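Local coordinates for protein GH26C (Muricauda sp. MAR_2010_75, PDB 6Q78) that probably hydrolyses internal beta-1,4-mannosidic linkages of mannans, as an endo-acting mannanase of glycoside hydrolase family 26 with a TIM-barrel fold, at residues Leu124-Thr128 with Pro129-Phe133; Lys316-Ile319 with Val320-Ala324; Asn391-Met394 with Glu395-Ser398. All coordinates share one frame; numbering follows the deposited sequence.

Contact 1: residues Leu124-Thr128 with Pro129-Phe133; sequences LNDGT and PSNWF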
loop_
_atom_site.group_PDB
_atom_site.type_symbol
_atom_site.label_atom_id
_atom_site.label_comp_id
_atom_site.label_asym_id
_atom_site.label_seq_id
_atom_site.Cartn_x
_atom_site.Cartn_y
_atom_site.Cartn_z
ATOM N N LEU A 124 -22.142 -1.448 -8.497
ATOM C CA LEU A 124 -23.272 -2.233 -8.031
ATOM C C LEU A 124 -23.332 -2.367 -6.518
ATOM O O LEU A 124 -24.227 -3.043 -6.004
ATOM C CB LEU A 124 -23.232 -3.637 -8.630
ATOM C CG LEU A 124 -23.383 -3.672 -10.145
ATOM C CD1 LEU A 124 -23.533 -5.123 -10.565
ATOM C CD2 LEU A 124 -24.585 -2.851 -10.583
ATOM N N ASN A 125 -22.482 -1.660 -5.781
ATOM C CA ASN A 125 -22.548 -1.700 -4.327
ATOM C C ASN A 125 -23.600 -0.707 -3.866
ATOM O O ASN A 125 -23.353 0.493 -3.832
ATOM C CB ASN A 125 -21.179 -1.324 -3.762
ATOM C CG ASN A 125 -21.117 -1.451 -2.236
ATOM O OD1 ASN A 125 -22.165 -1.347 -1.547
ATOM N ND2 ASN A 125 -19.891 -1.614 -1.688
ATOM N N ASP A 126 -24.772 -1.213 -3.473
ATOM C CA ASP A 126 -25.901 -0.399 -3.049
ATOM C C ASP A 126 -25.982 -0.236 -1.536
ATOM O O ASP A 126 -26.940 0.368 -1.029
ATOM C CB ASP A 126 -27.216 -0.944 -3.622
ATOM C CG ASP A 126 -27.570 -2.313 -3.116
ATOM O OD1 ASP A 126 -28.236 -3.058 -3.875
ATOM O OD2 ASP A 126 -27.256 -2.646 -1.966
ATOM N N GLY A 127 -25.002 -0.754 -0.795
ATOM C CA GLY A 127 -24.940 -0.460 0.608
ATOM C C GLY A 127 -25.823 -1.288 1.493
ATOM O O GLY A 127 -25.891 -1.002 2.698
ATOM N N THR A 128 -26.482 -2.330 0.970
ATOM C CA THR A 128 -27.479 -3.038 1.759
ATOM C C THR A 128 -27.100 -4.495 1.989
ATOM O O THR A 128 -26.274 -5.056 1.260
ATOM C CB THR A 128 -28.870 -2.979 1.122
ATOM O OG1 THR A 128 -28.900 -3.823 -0.061
ATOM C CG2 THR A 128 -29.236 -1.561 0.753
ATOM N N PRO A 129 -27.654 -5.129 3.046
ATOM C CA PRO A 129 -27.155 -6.447 3.477
ATOM C C PRO A 129 -27.218 -7.569 2.447
ATOM O O PRO A 129 -26.378 -8.483 2.496
ATOM C CB PRO A 129 -28.049 -6.768 4.694
ATOM C CG PRO A 129 -28.449 -5.405 5.224
ATOM C CD PRO A 129 -28.625 -4.540 3.997
ATOM N N SER A 130 -28.167 -7.527 1.506
ATOM C CA SER A 130 -28.261 -8.597 0.511
ATOM C C SER A 130 -27.205 -8.463 -0.576
ATOM O O SER A 130 -27.066 -9.378 -1.408
ATOM C CB SER A 130 -29.638 -8.593 -0.145
ATOM O OG SER A 130 -29.800 -7.493 -1.054
ATOM N N ASN A 131 -26.474 -7.363 -0.586
ATOM C CA ASN A 131 -25.639 -7.042 -1.730
ATOM C C ASN A 131 -24.236 -7.567 -1.490
ATOM O O ASN A 131 -23.637 -7.282 -0.459
ATOM C CB ASN A 131 -25.664 -5.525 -1.875
ATOM C CG ASN A 131 -24.825 -5.036 -3.058
ATOM O OD1 ASN A 131 -23.610 -5.134 -3.053
ATOM N ND2 ASN A 131 -25.490 -4.472 -4.075
ATOM N N TRP A 132 -23.722 -8.364 -2.436
ATOM C CA TRP A 132 -22.426 -9.018 -2.212
ATOM C C TRP A 132 -21.296 -8.006 -2.062
ATOM O O TRP A 132 -20.394 -8.201 -1.251
ATOM C CB TRP A 132 -22.133 -10.021 -3.347
ATOM C CG TRP A 132 -20.837 -10.776 -3.143
ATOM C CD1 TRP A 132 -20.631 -11.824 -2.277
ATOM C CD2 TRP A 132 -19.568 -10.492 -3.744
ATOM N NE1 TRP A 132 -19.321 -12.226 -2.324
ATOM C CE2 TRP A 132 -18.646 -11.436 -3.223
ATOM C CE3 TRP A 132 -19.119 -9.530 -4.662
ATOM C CZ2 TRP A 132 -17.296 -11.458 -3.616
ATOM C CZ3 TRP A 132 -17.784 -9.546 -5.043
ATOM C CH2 TRP A 132 -16.883 -10.500 -4.493
ATOM N N PHE A 133 -21.324 -6.929 -2.836
ATOM C CA PHE A 133 -20.257 -5.943 -2.738
ATOM C C PHE A 133 -20.287 -5.250 -1.384
ATOM O O PHE A 133 -19.229 -5.030 -0.786
ATOM C CB PHE A 133 -20.346 -4.920 -3.877
ATOM C CG PHE A 133 -20.190 -5.534 -5.231
ATOM C CD1 PHE A 133 -18.930 -5.865 -5.734
ATOM C CD2 PHE A 133 -21.314 -5.835 -5.968
ATOM C CE1 PHE A 133 -18.836 -6.492 -6.960
ATOM C CE2 PHE A 133 -21.190 -6.444 -7.216
ATOM C CZ PHE A 133 -19.953 -6.778 -7.674
HETATM O O HOH W 1 -29.791 -5.070 -2.995
#
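Asn-131 points its side-chain amide back across the turn at Leu-124 and Asp-126, and this one group carries most of the polar contact. With CG anti to the backbone N (chi1 -180°) the amide swings toward 124-126, and the turn at chi2 (-68°) presents ND2 to Leu-124 O and OD1 to the start of helix 132-150. The bond from Asn-131 ND2 to Leu-124 O is short (2.7 Å) and fairly straight, in the plane of the carbonyl and close to that of the amide. A second, weak bond runs from Asn-131 ND2 to Asp-126 OD1 at 3.1 Å, with carboxylate and amide planes 65° apart. Asn-131 is the N-cap residue, its OD1 accepting from the backbone N of Phe-134. Between Thr-128 and Asn-131 the chain makes a type I turn, closed by Asn-131 N on Thr-128 O (3.0 Å). Asp-126 OD2 receives both the N and the OG1 of Thr-128, the latter at 2.8 Å on the syn side but tilted well out of the carboxylate plane; the backbone bond makes an Asx turn. One residue earlier, Asn-125 OD1 takes Gly-127 N in another Asx turn, and its ND2 is bonded to Glu-137 OE1 and to Phe-119 O. Water 1 donates to Asp-126 OD1 at 2.7 Å and also meets Ser-130 OG. The apolar part is small: Leu-124 CB comes to Phe-133 CE2 at 3.7 Å, and the CB atoms of Asn-125 and Phe-133 touch, also at 3.7 Å. With both ends of its amide engaged, Asn-131 is probably fixed in rotation. The chemistry thus implies a surface loop held by side-chain-to-backbone bonds more than by packing, with the charge of Asp-126 probably spread over a peptide N-H, a hydroxyl, a water and, weakly, the amide of Asn-131.

Contact 2: residues Lys316-Ile319 with Val320-Ala324; sequences KLKI and VSDLA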
loop_
_atom_site.group_PDB
_atom_site.type_symbol
_atom_site.label_atom_id
_atom_site.label_comp_id
_atom_site.label_asym_id
_atom_site.label_seq_id
_atom_site.Cartn_x
_atom_site.Cartn_y
_atom_site.Cartn_z
ATOM N N LYS A 316 16.971 0.534 -6.747
ATOM C CA LYS A 316 15.766 1.318 -6.929
ATOM C C LYS A 316 15.190 1.730 -5.578
ATOM O O LYS A 316 14.775 2.885 -5.399
ATOM C CB LYS A 316 14.778 0.515 -7.768
ATOM C CG LYS A 316 15.251 0.279 -9.214
ATOM C CD LYS A 316 14.369 -0.791 -9.865
ATOM C CE LYS A 316 14.909 -1.191 -11.244
ATOM N NZ LYS A 316 13.960 -2.234 -11.806
ATOM N N LEU A 317 15.195 0.820 -4.592
ATOM C CA LEU A 317 14.680 1.190 -3.273
ATOM C C LEU A 317 15.540 2.265 -2.622
ATOM O O LEU A 317 15.012 3.080 -1.839
ATOM C CB LEU A 317 14.519 -0.050 -2.383
ATOM C CG LEU A 317 13.597 0.097 -1.156
ATOM C CD1 LEU A 317 12.213 0.579 -1.557
ATOM C CD2 LEU A 317 13.499 -1.230 -0.411
ATOM N N LYS A 318 16.865 2.271 -2.911
ATOM C CA LYS A 318 17.740 3.293 -2.345
ATOM C C LYS A 318 17.397 4.663 -2.898
ATOM O O LYS A 318 17.491 5.678 -2.181
ATOM C CB LYS A 318 19.209 2.941 -2.598
ATOM C CG LYS A 318 20.193 3.965 -2.014
ATOM C CD LYS A 318 20.151 3.957 -0.478
ATOM C CE LYS A 318 21.299 4.832 0.088
ATOM N NZ LYS A 318 21.147 5.049 1.558
ATOM N N ILE A 319 17.008 4.721 -4.179
ATOM C CA ILE A 319 16.540 5.980 -4.749
ATOM C C ILE A 319 15.336 6.490 -3.966
ATOM O O ILE A 319 15.254 7.674 -3.626
ATOM C CB ILE A 319 16.165 5.784 -6.226
ATOM C CG1 ILE A 319 17.426 5.605 -7.095
ATOM C CG2 ILE A 319 15.322 6.929 -6.710
ATOM C CD1 ILE A 319 17.071 5.130 -8.512
ATOM N N VAL A 320 14.328 5.630 -3.782
ATOM C CA VAL A 320 13.155 6.013 -3.001
ATOM C C VAL A 320 13.572 6.448 -1.606
ATOM O O VAL A 320 13.095 7.466 -1.085
ATOM C CB VAL A 320 12.139 4.857 -2.956
ATOM C CG1 VAL A 320 10.858 5.220 -2.141
ATOM C CG2 VAL A 320 11.769 4.419 -4.401
ATOM N N SER A 321 14.413 5.640 -0.958
ATOM C CA SER A 321 14.827 5.942 0.413
ATOM C C SER A 321 15.588 7.270 0.488
ATOM O O SER A 321 15.375 8.066 1.416
ATOM C CB SER A 321 15.669 4.779 0.940
ATOM O OG SER A 321 16.264 5.060 2.195
ATOM N N ASP A 322 16.460 7.537 -0.489
ATOM C CA ASP A 322 17.183 8.811 -0.501
ATOM C C ASP A 322 16.232 9.991 -0.664
ATOM O O ASP A 322 16.400 11.032 -0.005
ATOM C CB ASP A 322 18.214 8.862 -1.635
ATOM C CG ASP A 322 19.469 8.063 -1.349
ATOM O OD1 ASP A 322 19.714 7.704 -0.168
ATOM O OD2 ASP A 322 20.243 7.832 -2.323
ATOM N N LEU A 323 15.251 9.869 -1.562
ATOM C CA LEU A 323 14.317 10.972 -1.755
ATOM C C LEU A 323 13.456 11.188 -0.521
ATOM O O LEU A 323 13.160 12.333 -0.154
ATOM C CB LEU A 323 13.422 10.692 -2.952
ATOM C CG LEU A 323 14.072 10.873 -4.306
ATOM C CD1 LEU A 323 13.080 10.321 -5.349
ATOM C CD2 LEU A 323 14.398 12.347 -4.563
ATOM N N ALA A 324 13.030 10.098 0.131
ATOM C CA ALA A 324 12.264 10.244 1.369
ATOM C C ALA A 324 13.083 10.926 2.466
ATOM O O ALA A 324 12.557 11.735 3.239
ATOM C CB ALA A 324 11.775 8.867 1.822
HETATM O O HOH W 2 18.603 6.488 1.935
#
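Lys-318 reaches Asp-322, one turn on, by setting CG anti to its backbone N (chi1 -179°) and bending at chi2 (67°), while Asp-322 holds CG anti to its own carbonyl carbon (chi1 -77°). This i to i+4 pair lies on helix 306-327, the crossover helix of a beta-alpha-beta unit of the TIM barrel between strands 293-298 and 330-336. The side chains meet at an angle, with Lys-318 CE 3.3 Å from Asp-322 OD1, and the salt bridge from Lys-318 NZ to that oxygen is long at 3.5 Å. NZ also donates to the carbonyl O of Asn-363, which ties it to the segment after helix 351-361. Ser-321 OG is bonded to Lys-366 N in the same region. The main chain keeps regular i to i+4 bonds, Asp-322 N meeting Lys-318 O at 2.7 Å. On the other flank Ile-319 CG2 and Leu-323 CD1 pack loosely beside helix 278-281, and Val-320 touches Met-294 and Met-296 of strand 293-298. Water 2 joins the polar ends: it accepts from Lys-318 NZ at 2.9 Å and lies close to Ser-321 OG; it stands 2.7 Å from Asp-322 OD1.

Contact 3: residues Asn391-Met394 with Glu395-Ser398; sequences NDFM and EFVS
Phe-393 and Val-397 are joined by one of the i to i+4 backbone bonds of helix 390-397, Val-397 N to Phe-393 O (2.9 Å), and Glu-395 and Phe-396 bond likewise to Asn-391 and Asp-392. Phe-393 sets CG anti to its backbone N (chi1 -169°), beside its carbonyl carbon, which puts the ring alongside Val-397 one turn on. Val-397 CG1 lies over one face of that ring in a CH-pi contact, 4.0 Å from its centroid and 22° off the normal. Phe-393 CD1 meets the edge of the Phe-396 ring near CD2 (4.1 Å), the two planes inclined at 56°. An alanine at Phe-393 is likely to leave Val-397 CG1 without the ring face it rests on and open a gap beside Phe-396 and Phe-352. Met-394 O is gripped twice by Ser-398, from opposite faces of the carbonyl: by OG at 2.7 Å and by N at 3.1 Å. Water 3 donates to both Asp-392 OD1 and Glu-395 OE1, probably easing the repulsion between carboxylates whose oxygens stand 5.1 Å apart. Asp-392 is held further by Phe-352 N and Thr-353 OG1 of helix 351-361. Phe-393 meets Phe-352 edge-to-face and also touches helix 101-106, while Phe-396 lies between helix 351-361 and Val-402 of strand 402-403, which Val-397 touches too.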
loop_
_atom_site.group_PDB
_atom_site.type_symbol
_atom_site.label_atom_id
_atom_site.label_comp_id
_atom_site.label_asym_id
_atom_site.label_seq_id
_atom_site.Cartn_x
_atom_site.Cartn_y
_atom_site.Cartn_z
ATOM N N ASN A 391 11.173 -22.306 6.449
ATOM C CA ASN A 391 12.304 -22.015 7.312
ATOM C C ASN A 391 13.002 -20.712 6.953
ATOM O O ASN A 391 13.419 -19.962 7.799
ATOM C CB ASN A 391 13.291 -23.196 7.385
ATOM C CG ASN A 391 14.375 -22.976 8.425
ATOM O OD1 ASN A 391 15.514 -22.729 8.090
ATOM N ND2 ASN A 391 13.996 -23.039 9.697
ATOM N N ASP A 392 13.112 -20.474 5.653
ATOM C CA ASP A 392 13.723 -19.259 5.140
ATOM C C ASP A 392 12.904 -18.042 5.625
ATOM O O ASP A 392 13.448 -17.077 6.063
ATOM C CB ASP A 392 13.784 -19.348 3.604
ATOM C CG ASP A 392 14.263 -18.080 2.936
ATOM O OD1 ASP A 392 15.112 -17.399 3.463
ATOM O OD2 ASP A 392 13.753 -17.831 1.855
ATOM N N PHE A 393 11.594 -18.152 5.573
ATOM C CA PHE A 393 10.740 -17.072 6.051
ATOM C C PHE A 393 10.926 -16.847 7.546
ATOM O O PHE A 393 10.937 -15.743 7.996
ATOM C CB PHE A 393 9.287 -17.370 5.729
ATOM C CG PHE A 393 8.354 -16.214 5.953
ATOM C CD1 PHE A 393 8.322 -15.185 5.065
ATOM C CD2 PHE A 393 7.513 -16.180 7.013
ATOM C CE1 PHE A 393 7.446 -14.125 5.232
ATOM C CE2 PHE A 393 6.651 -15.130 7.208
ATOM C CZ PHE A 393 6.607 -14.091 6.305
ATOM N N MET A 394 11.065 -17.924 8.313
ATOM C CA MET A 394 11.279 -17.786 9.745
ATOM C C MET A 394 12.572 -17.077 10.047
ATOM O O MET A 394 12.644 -16.269 10.931
ATOM C CB MET A 394 11.281 -19.157 10.416
ATOM C CG MET A 394 9.932 -19.822 10.428
ATOM S SD MET A 394 8.685 -18.966 11.413
ATOM C CE MET A 394 9.593 -18.300 12.782
ATOM N N GLU A 395 13.606 -17.400 9.294
ATOM C CA GLU A 395 14.868 -16.742 9.475
ATOM C C GLU A 395 14.745 -15.255 9.163
ATOM O O GLU A 395 15.257 -14.439 9.883
ATOM C CB GLU A 395 15.976 -17.405 8.645
ATOM C CG GLU A 395 17.327 -16.780 8.907
ATOM C CD GLU A 395 18.467 -17.466 8.198
ATOM O OE1 GLU A 395 18.231 -18.405 7.429
ATOM O OE2 GLU A 395 19.581 -17.016 8.419
ATOM N N PHE A 396 14.031 -14.936 8.092
ATOM C CA PHE A 396 13.807 -13.549 7.709
ATOM C C PHE A 396 13.066 -12.782 8.802
ATOM O O PHE A 396 13.509 -11.707 9.212
ATOM C CB PHE A 396 13.073 -13.524 6.360
ATOM C CG PHE A 396 12.398 -12.216 6.012
ATOM C CD1 PHE A 396 13.137 -11.061 5.800
ATOM C CD2 PHE A 396 11.027 -12.169 5.839
ATOM C CE1 PHE A 396 12.511 -9.866 5.452
ATOM C CE2 PHE A 396 10.381 -10.980 5.485
ATOM C CZ PHE A 396 11.135 -9.825 5.277
ATOM N N VAL A 397 11.942 -13.315 9.294
ATOM C CA VAL A 397 11.143 -12.560 10.270
ATOM C C VAL A 397 11.809 -12.496 11.636
ATOM O O VAL A 397 11.401 -11.698 12.488
ATOM C CB VAL A 397 9.655 -12.979 10.375
ATOM C CG1 VAL A 397 8.974 -12.875 9.019
ATOM C CG2 VAL A 397 9.511 -14.383 10.993
ATOM N N SER A 398 12.810 -13.332 11.868
ATOM C CA SER A 398 13.586 -13.268 13.096
ATOM C C SER A 398 14.674 -12.203 13.064
ATOM O O SER A 398 15.277 -11.943 14.109
ATOM C CB SER A 398 14.190 -14.636 13.399
ATOM O OG SER A 398 13.151 -15.600 13.447
HETATM O O HOH W 3 17.243 -18.759 4.703
#

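In the fold
Along the chain the three contacts follow in series, none nested in or crossing another. Contact 1 comes first, at the protein surface: it closes the last part of the loop that leads from strand 112-116 into helix 132-150. Contact 2 closes no loop: it lies within helix 306-327, on the other side of the chain's centre from contact 1, their centres about 41 Å apart, and ties strands 293-298 and 330-336 to helix 278-281 and the segment after helix 351-361. Contact 3, within the late helix 390-397, joins helices 101-106 and 351-361 to strand 402-403, which pairs with strand 81-86. Contacts 2 and 3 come within about 10 Å at their nearest atoms without touching.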